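Local coordinates for protein arginyl-tRNA synthetase (Campylobacter jejuni, PDB 3FNR) that catalyses the ATP-dependent attachment of L-arginine to tRNA(Arg), releasing AMP and diphosphate, as a monomeric class I aminoacyl-tRNA synthetase, at residues V37-T42 with T72-N77; G43-G48 with V149-N154; I83-L88 with Q108-E113; Q157-I162 with I303-L308. The protein carries 1 engineered substitution. All coordinates share one frame; numbering follows the deposited sequence.

Contact 1: V37-T42 with T72-N77; sequences VSANPT and TEYYVN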
# COMPACT_ATOMS: atom_id res chain seq x y z
N VAL A 37 6.43 -2.92 -0.41
CA VAL A 37 6.08 -4.23 -0.95
C VAL A 37 7.35 -5.04 -1.20
O VAL A 37 7.73 -5.85 -0.35
CB VAL A 37 5.12 -4.21 -2.20
CG1 VAL A 37 4.60 -5.61 -2.49
CG2 VAL A 37 3.93 -3.28 -1.97
N SER A 38 8.01 -4.80 -2.34
CA SER A 38 9.30 -5.43 -2.69
C SER A 38 9.35 -6.92 -2.43
O SER A 38 10.30 -7.42 -1.85
CB SER A 38 10.45 -4.75 -1.94
OG SER A 38 10.56 -3.39 -2.30
N ALA A 39 8.31 -7.64 -2.86
CA ALA A 39 8.26 -9.08 -2.67
C ALA A 39 9.10 -9.77 -3.74
O ALA A 39 9.26 -9.24 -4.85
CB ALA A 39 6.83 -9.55 -2.76
N ASN A 40 9.66 -10.92 -3.39
CA ASN A 40 10.41 -11.74 -4.34
C ASN A 40 9.58 -12.12 -5.56
O ASN A 40 8.43 -12.51 -5.41
CB ASN A 40 10.91 -13.00 -3.65
CG ASN A 40 11.92 -12.70 -2.56
OD1 ASN A 40 12.61 -11.68 -2.60
ND2 ASN A 40 12.01 -13.59 -1.59
N PRO A 41 10.16 -12.00 -6.78
CA PRO A 41 9.42 -12.29 -8.01
C PRO A 41 9.35 -13.79 -8.30
O PRO A 41 9.66 -14.25 -9.40
CB PRO A 41 10.25 -11.57 -9.08
CG PRO A 41 11.64 -11.62 -8.56
CD PRO A 41 11.54 -11.56 -7.05
N THR A 42 8.91 -14.54 -7.29
CA THR A 42 8.91 -16.00 -7.31
C THR A 42 7.50 -16.56 -7.10
O THR A 42 7.33 -17.76 -6.88
CB THR A 42 9.83 -16.54 -6.21
OG1 THR A 42 9.37 -16.06 -4.94
CG2 THR A 42 11.27 -16.09 -6.45
N THR A 72 7.55 6.46 -5.44
CA THR A 72 7.44 5.07 -5.00
C THR A 72 8.32 4.15 -5.82
O THR A 72 8.50 4.34 -7.03
CB THR A 72 5.99 4.58 -5.07
OG1 THR A 72 5.44 4.88 -6.36
CG2 THR A 72 5.16 5.27 -4.01
N GLU A 73 8.85 3.13 -5.14
CA GLU A 73 9.81 2.21 -5.73
C GLU A 73 9.67 0.80 -5.15
O GLU A 73 9.36 0.62 -3.96
CB GLU A 73 11.24 2.76 -5.56
CG GLU A 73 12.33 2.03 -6.34
CD GLU A 73 13.61 2.84 -6.49
OE1 GLU A 73 14.61 2.47 -5.84
OE2 GLU A 73 13.62 3.84 -7.26
N TYR A 74 9.89 -0.19 -6.00
CA TYR A 74 9.80 -1.60 -5.65
C TYR A 74 11.15 -2.20 -5.99
O TYR A 74 11.66 -2.01 -7.10
CB TYR A 74 8.69 -2.25 -6.48
CG TYR A 74 8.37 -3.71 -6.23
CD1 TYR A 74 9.28 -4.73 -6.55
CD2 TYR A 74 7.11 -4.09 -5.77
CE1 TYR A 74 8.97 -6.07 -6.35
CE2 TYR A 74 6.78 -5.44 -5.58
CZ TYR A 74 7.72 -6.42 -5.87
OH TYR A 74 7.41 -7.74 -5.68
N TYR A 75 11.72 -2.93 -5.04
CA TYR A 75 13.00 -3.58 -5.23
C TYR A 75 12.77 -5.02 -5.63
O TYR A 75 12.15 -5.78 -4.88
CB TYR A 75 13.80 -3.53 -3.93
CG TYR A 75 15.20 -4.09 -4.04
CD1 TYR A 75 16.21 -3.35 -4.65
CD2 TYR A 75 15.51 -5.34 -3.52
CE1 TYR A 75 17.50 -3.85 -4.75
CE2 TYR A 75 16.80 -5.85 -3.62
CZ TYR A 75 17.79 -5.10 -4.23
OH TYR A 75 19.08 -5.59 -4.31
N VAL A 76 13.29 -5.39 -6.80
CA VAL A 76 13.16 -6.75 -7.34
C VAL A 76 14.39 -7.58 -6.99
O VAL A 76 15.47 -7.32 -7.50
CB VAL A 76 12.96 -6.73 -8.88
CG1 VAL A 76 12.51 -8.08 -9.36
CG2 VAL A 76 11.94 -5.67 -9.30
N ASN A 77 14.23 -8.57 -6.12
CA ASN A 77 15.32 -9.46 -5.74
C ASN A 77 15.54 -10.50 -6.84
O ASN A 77 15.21 -11.67 -6.66
CB ASN A 77 15.02 -10.19 -4.42
CG ASN A 77 15.18 -9.29 -3.20
OD1 ASN A 77 16.29 -8.99 -2.78
ND2 ASN A 77 14.05 -8.89 -2.61
O HOH W 1 11.97 -8.38 -4.53
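Ser-38 lies with its backbone, rather than its side chain, on the face of the Tyr-74 ring: its CA sits 3.6 Å from the ring centroid and only 8° off the normal, a CH-pi contact. The loop reaches this place through positive phi values at both Val-37 and Ser-38. Tyr-74 CG is anti to the backbone N (chi1 -177°). The ring lies against Ser-38 CA, and its hydroxyl donates to the carbonyl of Ala-39, which follows Ser-38, Tyr-74 OH to Ala-39 O being a short 2.5 Å. That donor is tilted 26° from the carbonyl plane. Beside the hydroxyl end of the ring, Val-37 CG1 touches Tyr-74 CE2 at 3.8 Å.

The Ser-38 hydroxyl accepts the Tyr-75 amide in a nearly straight bond, Tyr-75 N to Ser-38 OG 3.0 Å, while the same OG is bonded to Glu-35. Further on, a water accepts from Asn-77 N (2.8 Å) and from Asn-77 ND2, and lies within donating distance of Tyr-75 O and, more weakly, Ala-39 O, with more acceptors around it than it has protons. Pro-41, the centre of an inverse gamma turn, closes the apolar end with its CG 3.7 Å from Val-76 CG1.

Residues 39 to 42 begin the HIGH signature of class I synthetases, which thus starts its course pinned to the strand next door. Strand 69-76 runs parallel to strand 31-35, from which this loop emerges, and on its other edge pairs with strand 165-167; helix 136-157 packs on Tyr-74, Val-76 and Pro-41.

Contact 2: G43-G48 with V149-N154; sequences GPLHIG and VLIKQN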
# COMPACT_ATOMS: atom_id res chain seq x y z
N GLY A 43 6.51 -15.67 -7.16
CA GLY A 43 5.12 -16.05 -6.93
C GLY A 43 4.16 -14.87 -6.87
O GLY A 43 4.60 -13.72 -6.89
N PRO A 44 2.84 -15.15 -6.79
CA PRO A 44 1.86 -14.09 -6.54
C PRO A 44 1.99 -13.59 -5.11
O PRO A 44 2.52 -14.30 -4.25
CB PRO A 44 0.52 -14.80 -6.74
CG PRO A 44 0.80 -16.25 -6.47
CD PRO A 44 2.21 -16.47 -6.95
N LEU A 45 1.51 -12.38 -4.86
CA LEU A 45 1.58 -11.76 -3.54
C LEU A 45 0.80 -12.55 -2.49
O LEU A 45 -0.34 -12.96 -2.72
CB LEU A 45 1.10 -10.31 -3.58
CG LEU A 45 1.93 -9.35 -4.43
CD1 LEU A 45 1.39 -7.94 -4.31
CD2 LEU A 45 3.38 -9.39 -4.02
N HIS A 46 1.43 -12.79 -1.35
CA HIS A 46 0.76 -13.41 -0.23
C HIS A 46 -0.07 -12.34 0.47
O HIS A 46 0.11 -11.14 0.23
CB HIS A 46 1.77 -14.04 0.72
CG HIS A 46 2.56 -15.15 0.10
ND1 HIS A 46 3.82 -15.51 0.54
CD2 HIS A 46 2.27 -15.99 -0.93
CE1 HIS A 46 4.26 -16.52 -0.18
NE2 HIS A 46 3.35 -16.83 -1.08
N ILE A 47 -0.99 -12.77 1.33
CA ILE A 47 -1.87 -11.86 2.05
C ILE A 47 -1.11 -10.99 3.06
O ILE A 47 -1.50 -9.85 3.30
CB ILE A 47 -3.09 -12.61 2.69
CG1 ILE A 47 -4.19 -11.63 3.14
CG2 ILE A 47 -2.67 -13.53 3.82
CD1 ILE A 47 -4.68 -10.67 2.05
N GLY A 48 0.01 -11.50 3.58
CA GLY A 48 0.86 -10.75 4.51
C GLY A 48 1.52 -9.51 3.93
O GLY A 48 2.02 -8.66 4.67
N VAL A 149 5.11 -9.54 -13.76
CA VAL A 149 3.88 -9.16 -14.45
C VAL A 149 2.68 -9.53 -13.57
O VAL A 149 1.76 -8.72 -13.41
CB VAL A 149 3.80 -9.77 -15.89
CG1 VAL A 149 2.36 -9.82 -16.41
CG2 VAL A 149 4.67 -8.98 -16.85
N LEU A 150 2.72 -10.73 -12.99
CA LEU A 150 1.68 -11.22 -12.08
C LEU A 150 1.54 -10.35 -10.83
O LEU A 150 0.42 -9.99 -10.45
CB LEU A 150 1.91 -12.69 -11.69
CG LEU A 150 0.83 -13.33 -10.80
CD1 LEU A 150 -0.57 -13.27 -11.44
CD2 LEU A 150 1.17 -14.77 -10.44
N ILE A 151 2.67 -10.03 -10.21
CA ILE A 151 2.70 -9.20 -9.01
C ILE A 151 2.13 -7.81 -9.33
O ILE A 151 1.30 -7.29 -8.58
CB ILE A 151 4.12 -9.12 -8.43
CG1 ILE A 151 4.45 -10.43 -7.70
CG2 ILE A 151 4.26 -7.92 -7.47
CD1 ILE A 151 5.95 -10.62 -7.45
N LYS A 152 2.53 -7.24 -10.46
CA LYS A 152 2.00 -5.95 -10.89
C LYS A 152 0.48 -5.96 -11.02
O LYS A 152 -0.18 -5.01 -10.59
CB LYS A 152 2.65 -5.48 -12.18
CG LYS A 152 4.03 -4.86 -11.96
CD LYS A 152 4.68 -4.50 -13.28
CE LYS A 152 6.15 -4.17 -13.09
NZ LYS A 152 6.70 -3.53 -14.32
N GLN A 153 -0.08 -7.03 -11.57
CA GLN A 153 -1.54 -7.11 -11.70
C GLN A 153 -2.26 -7.47 -10.40
O GLN A 153 -3.40 -7.05 -10.19
CB GLN A 153 -1.99 -7.95 -12.91
CG GLN A 153 -1.48 -9.37 -12.96
CD GLN A 153 -1.49 -9.97 -14.37
OE1 GLN A 153 -1.59 -11.18 -14.54
NE2 GLN A 153 -1.39 -9.12 -15.39
N ASN A 154 -1.58 -8.21 -9.51
CA ASN A 154 -2.03 -8.41 -8.12
C ASN A 154 -2.24 -7.07 -7.43
O ASN A 154 -3.24 -6.86 -6.77
CB ASN A 154 -1.00 -9.21 -7.31
CG ASN A 154 -1.06 -10.70 -7.56
OD1 ASN A 154 -0.35 -11.46 -6.89
ND2 ASN A 154 -1.89 -11.14 -8.51
O HOH W 2 -1.81 -12.73 -4.62
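Leu-45 and Asn-154 run antiparallel alongside each other, and the asparagine's amide oxygen meets the leucine's backbone N-H. Leu-45 N donates to Asn-154 OD1 at 2.9 Å, with an angle of 154° at the hydrogen, and the N-H arrives nearly along the C=O axis. The same oxygen also accepts from a water that lies 3.0 Å from Asn-154 OD1.

Leu-45 meets Ile-151 at about a right angle. Because Ile-151 CG2 is anti to the backbone N, it stands against Leu-45 CD2 (3.9 Å), while the other branch also borders Leu-45 CD2 and puts both Ile-151 CG1 and Ile-151 CD1 3.4 Å from Gly-43 O. Pro-44 crosses Leu-150 at a slant, its CB 3.8 Å from Leu-150 CD2.

In this way the middle of the HIGH signature, the ATP-site motif of class I synthetases, rests on one face of a helix before His-46 turns away from it. Helix 136-157 supports the loop that leads from strand 31-35 to helix 50-65, and Met-296 and Ser-297, at the start of helix 296-303, pack against Leu-45 and Asn-154.

Contact 3: I83-L88 with Q108-E113; sequences IYLLGL and QYYKGE
Leu-85 is the main bump of this contact, rising from the helix into a shallow hollow in the backbone of residues 108 and 109. Both its methyls face one carbonyl oxygen: Gln-108 O is 3.3 Å from Leu-85 CD2 and 3.5 Å from Leu-85 CD1. The CD2 methyl goes on to touch the next residue, lying 3.8 Å from Tyr-109 CA.

The answering bump comes from the loop. Tyr-110 points its ring at the helix and lays one edge in the groove between Leu-85 and Leu-86, with CD2 3.7 Å from Leu-86 CA, which lies in the ring plane. On one flank Leu-85 CB approaches Tyr-110 CE2 at 4.0 Å; on the other, the Leu-86 side chain meets the ring at about a right angle, Leu-86 CD1 standing 4.1 Å from Tyr-110 CD2. The helix is kinked here, the amides of residues 85 and 86 making no bond to the preceding turn.

No hydrogen bond joins the two segments directly, but Ser-89 OG bonds to both Leu-85 O and Tyr-110 N. The contact thus folds an extended loop back on the helix that precedes it, at the periphery of the catalytic domain. Tyr-110 also touches Thr-42 of the HIGH loop; Ile-83 and Tyr-84 pack on helix 136-157, and Gly-112 occupies the N-cap position of helix 113-126.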
# COMPACT_ATOMS: atom_id res chain seq x y z
N ILE A 83 16.55 -16.39 -7.83
CA ILE A 83 15.47 -16.89 -8.68
C ILE A 83 15.71 -18.28 -9.26
O ILE A 83 14.87 -18.78 -10.02
CB ILE A 83 15.16 -15.92 -9.86
CG1 ILE A 83 16.34 -15.87 -10.84
CG2 ILE A 83 14.76 -14.53 -9.34
CD1 ILE A 83 16.06 -15.14 -12.15
N TYR A 84 16.84 -18.90 -8.91
CA TYR A 84 17.20 -20.23 -9.42
C TYR A 84 16.12 -21.27 -9.10
O TYR A 84 15.68 -21.99 -10.00
CB TYR A 84 18.56 -20.69 -8.87
CG TYR A 84 19.08 -21.98 -9.47
CD1 TYR A 84 19.73 -21.99 -10.72
CD2 TYR A 84 18.94 -23.20 -8.80
CE1 TYR A 84 20.21 -23.18 -11.27
CE2 TYR A 84 19.41 -24.40 -9.35
CZ TYR A 84 20.04 -24.38 -10.59
OH TYR A 84 20.52 -25.55 -11.13
N LEU A 85 15.69 -21.30 -7.84
CA LEU A 85 14.66 -22.23 -7.37
C LEU A 85 13.34 -22.11 -8.15
O LEU A 85 12.66 -23.11 -8.38
CB LEU A 85 14.40 -22.04 -5.87
CG LEU A 85 14.33 -23.27 -4.94
CD1 LEU A 85 13.84 -22.89 -3.54
CD2 LEU A 85 13.50 -24.42 -5.50
N LEU A 86 12.98 -20.89 -8.55
CA LEU A 86 11.80 -20.67 -9.39
C LEU A 86 11.96 -21.35 -10.76
O LEU A 86 11.01 -21.95 -11.26
CB LEU A 86 11.51 -19.18 -9.54
CG LEU A 86 10.31 -18.78 -10.39
CD1 LEU A 86 9.01 -19.06 -9.63
CD2 LEU A 86 10.41 -17.32 -10.81
N GLY A 87 13.14 -21.23 -11.36
CA GLY A 87 13.45 -21.93 -12.62
C GLY A 87 13.45 -23.44 -12.43
O GLY A 87 12.97 -24.18 -13.30
N LEU A 88 13.99 -23.88 -11.30
CA LEU A 88 14.03 -25.29 -10.92
C LEU A 88 12.64 -25.88 -10.77
O LEU A 88 12.36 -26.96 -11.30
CB LEU A 88 14.81 -25.47 -9.62
CG LEU A 88 15.02 -26.91 -9.12
CD1 LEU A 88 16.01 -27.66 -10.01
CD2 LEU A 88 15.50 -26.91 -7.68
N GLN A 108 12.94 -27.67 -0.16
CA GLN A 108 12.37 -26.35 -0.42
C GLN A 108 12.14 -26.17 -1.92
O GLN A 108 13.09 -26.16 -2.70
CB GLN A 108 13.29 -25.23 0.11
CG GLN A 108 13.52 -25.23 1.62
CD GLN A 108 12.31 -24.78 2.44
OE1 GLN A 108 11.48 -24.00 1.97
NE2 GLN A 108 12.21 -25.28 3.66
N TYR A 109 10.87 -26.04 -2.31
CA TYR A 109 10.48 -25.82 -3.71
C TYR A 109 9.14 -25.09 -3.84
O TYR A 109 8.31 -25.13 -2.92
CB TYR A 109 10.46 -27.14 -4.51
CG TYR A 109 9.40 -28.15 -4.08
CD1 TYR A 109 9.56 -28.92 -2.93
CD2 TYR A 109 8.25 -28.34 -4.85
CE1 TYR A 109 8.60 -29.85 -2.54
CE2 TYR A 109 7.28 -29.27 -4.48
CZ TYR A 109 7.46 -30.02 -3.32
OH TYR A 109 6.51 -30.94 -2.93
N TYR A 110 8.94 -24.43 -4.97
CA TYR A 110 7.70 -23.69 -5.21
C TYR A 110 6.64 -24.55 -5.90
O TYR A 110 6.87 -25.15 -6.95
CB TYR A 110 7.97 -22.40 -6.01
CG TYR A 110 9.00 -21.48 -5.38
CD1 TYR A 110 8.94 -21.16 -4.02
CD2 TYR A 110 10.01 -20.92 -6.15
CE1 TYR A 110 9.89 -20.31 -3.45
CE2 TYR A 110 10.96 -20.07 -5.59
CZ TYR A 110 10.89 -19.77 -4.24
OH TYR A 110 11.82 -18.93 -3.67
N LYS A 111 5.46 -24.59 -5.28
CA LYS A 111 4.35 -25.42 -5.74
C LYS A 111 3.05 -24.61 -5.75
O LYS A 111 2.95 -23.57 -5.08
CB LYS A 111 4.20 -26.64 -4.82
CG LYS A 111 4.08 -26.30 -3.34
CD LYS A 111 4.97 -27.19 -2.50
CE LYS A 111 5.55 -26.43 -1.32
NZ LYS A 111 6.74 -27.11 -0.76
N GLY A 112 2.07 -25.08 -6.51
CA GLY A 112 0.76 -24.44 -6.55
C GLY A 112 0.15 -24.37 -7.93
O GLY A 112 0.75 -24.80 -8.92
N GLU A 113 -1.07 -23.83 -7.99
CA GLU A 113 -1.78 -23.62 -9.24
C GLU A 113 -1.00 -22.69 -10.18
O GLU A 113 -0.99 -22.90 -11.40
CB GLU A 113 -3.17 -23.05 -8.96
CG GLU A 113 -4.16 -23.15 -10.13
CD GLU A 113 -5.51 -22.50 -9.84
OE1 GLU A 113 -5.85 -22.32 -8.64
OE2 GLU A 113 -6.24 -22.17 -10.80

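Contact 4: Q157-I162 with I303-L308; sequences QAKIKI and IGSDAL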
# COMPACT_ATOMS: atom_id res chain seq x y z
N GLN A 157 -5.10 -4.95 -9.14
CA GLN A 157 -6.38 -5.44 -8.63
C GLN A 157 -6.81 -4.70 -7.37
O GLN A 157 -8.00 -4.44 -7.17
CB GLN A 157 -6.28 -6.94 -8.35
CG GLN A 157 -7.61 -7.65 -8.32
CD GLN A 157 -7.47 -9.13 -8.06
OE1 GLN A 157 -6.37 -9.65 -7.89
NE2 GLN A 157 -8.60 -9.83 -8.02
N ALA A 158 -5.84 -4.33 -6.53
CA ALA A 158 -6.10 -3.55 -5.32
C ALA A 158 -5.91 -2.05 -5.54
O ALA A 158 -5.78 -1.28 -4.57
CB ALA A 158 -5.22 -4.02 -4.21
N LYS A 159 -5.89 -1.63 -6.81
CA LYS A 159 -5.75 -0.22 -7.22
C LYS A 159 -4.38 0.38 -6.87
O LYS A 159 -4.26 1.59 -6.61
CB LYS A 159 -6.91 0.65 -6.70
CG LYS A 159 -8.32 0.08 -6.93
CD LYS A 159 -8.74 0.12 -8.39
CE LYS A 159 -10.06 -0.62 -8.62
NZ LYS A 159 -9.94 -2.11 -8.45
N ILE A 160 -3.35 -0.46 -6.88
CA ILE A 160 -1.99 -0.04 -6.54
C ILE A 160 -1.07 -0.11 -7.75
O ILE A 160 -0.91 -1.16 -8.37
CB ILE A 160 -1.41 -0.89 -5.38
CG1 ILE A 160 -2.30 -0.75 -4.13
CG2 ILE A 160 0.04 -0.48 -5.08
CD1 ILE A 160 -2.15 -1.88 -3.10
N LYS A 161 -0.47 1.03 -8.09
CA LYS A 161 0.59 1.09 -9.09
C LYS A 161 1.83 1.72 -8.46
O LYS A 161 1.73 2.77 -7.83
CB LYS A 161 0.15 1.91 -10.30
CG LYS A 161 -0.93 1.27 -11.16
CD LYS A 161 -1.31 2.20 -12.31
CE LYS A 161 -2.42 1.61 -13.17
NZ LYS A 161 -1.95 0.45 -13.97
N ILE A 162 2.98 1.08 -8.63
CA ILE A 162 4.25 1.59 -8.10
C ILE A 162 5.06 2.20 -9.26
O ILE A 162 5.10 1.64 -10.36
CB ILE A 162 5.01 0.49 -7.32
CG1 ILE A 162 4.21 0.11 -6.06
CG2 ILE A 162 6.42 0.93 -6.93
CD1 ILE A 162 4.83 -1.01 -5.23
N ILE A 303 -13.60 -10.70 -1.36
CA ILE A 303 -14.17 -9.52 -0.70
C ILE A 303 -14.25 -8.25 -1.55
O ILE A 303 -14.96 -7.31 -1.21
CB ILE A 303 -13.47 -9.22 0.65
CG1 ILE A 303 -12.07 -8.63 0.44
CG2 ILE A 303 -13.47 -10.47 1.54
CD1 ILE A 303 -11.43 -8.08 1.70
N GLY A 304 -13.52 -8.21 -2.67
CA GLY A 304 -13.49 -7.00 -3.49
C GLY A 304 -12.45 -6.00 -3.01
O GLY A 304 -12.04 -6.02 -1.85
N SER A 305 -12.05 -5.12 -3.92
CA SER A 305 -10.98 -4.16 -3.71
C SER A 305 -11.26 -3.13 -2.61
O SER A 305 -10.40 -2.87 -1.77
CB SER A 305 -10.66 -3.44 -5.02
OG SER A 305 -9.57 -2.55 -4.86
N ASP A 306 -12.45 -2.54 -2.65
CA ASP A 306 -12.86 -1.53 -1.66
C ASP A 306 -12.74 -2.04 -0.24
O ASP A 306 -12.22 -1.33 0.63
CB ASP A 306 -14.29 -1.07 -1.92
CG ASP A 306 -14.48 -0.44 -3.29
OD1 ASP A 306 -13.48 -0.01 -3.91
OD2 ASP A 306 -15.64 -0.39 -3.76
N ALA A 307 -13.19 -3.27 -0.02
CA ALA A 307 -13.15 -3.90 1.29
C ALA A 307 -11.71 -4.09 1.75
O ALA A 307 -11.40 -3.79 2.90
CB ALA A 307 -13.88 -5.22 1.27
N LEU A 308 -10.84 -4.56 0.85
CA LEU A 308 -9.41 -4.71 1.16
C LEU A 308 -8.79 -3.38 1.54
O LEU A 308 -8.09 -3.27 2.55
CB LEU A 308 -8.63 -5.31 -0.03
CG LEU A 308 -7.21 -5.75 0.33
CD1 LEU A 308 -7.14 -7.24 0.57
CD2 LEU A 308 -6.23 -5.37 -0.76
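Ser-305, in the first turn of its helix, packs against a Schellman motif, the turn that ends helix 136-157: Lys-159, with positive phi, is its C-prime residue, and Ile-160 N and Lys-159 N bond back to Leu-155 O and Glu-156 O. The contact joins the end of that helix to the start of helix 305-311, with Gly-304 at the N-cap.

Polar groups meet mainly around the serine. Its OG is anti to the backbone N (chi1 -177°), which carries it toward the turn, 3.4 Å from Gln-157 O. Lys-159 bends at chi2 and chi4, curling its amine back to make a weak bond to that same carbonyl, Lys-159 NZ to Gln-157 O 3.3 Å. Outside partners hold the turn: Ala-158 O accepts from Arg-309, and Lys-159 O from Arg-61.

Van der Waals contact accounts for the rest. The lysine bows around the serine, with its CG 3.6 Å from Ser-305 OG and its NZ 3.7 Å from Ser-305 CB; Ser-305 OG also lies 3.6 Å from Ala-158 CA. Helix 296-303 packs on both Ala-158 and Leu-308. One turn along, at the buried end, Ala-158 CB meets the CD2 methyl of Leu-308 at 3.8 Å.

From the N terminus, the loop after strand 31-35 supplies the first segments of contacts 1 and 2 in succession. Contact 1 closes first, when strand 69-76 returns beside that loop. Contact 3 then opens and shuts within helix 80-98 and the loop after it, entirely inside the span of contact 2, which closes only at helix 136-157. Contacts 1 and 2 therefore cross; they share packing between Tyr-74 OH and Ile-151 CG2. Contact 3 touches contact 1 through Leu-86 and Tyr-110. Past residue 154 the same helix ends in contact 4, which closes a 140-residue excursion of the chain by meeting helix 305-311. Together they join the core sheet, HIGH loop and surrounding helices of the catalytic domain.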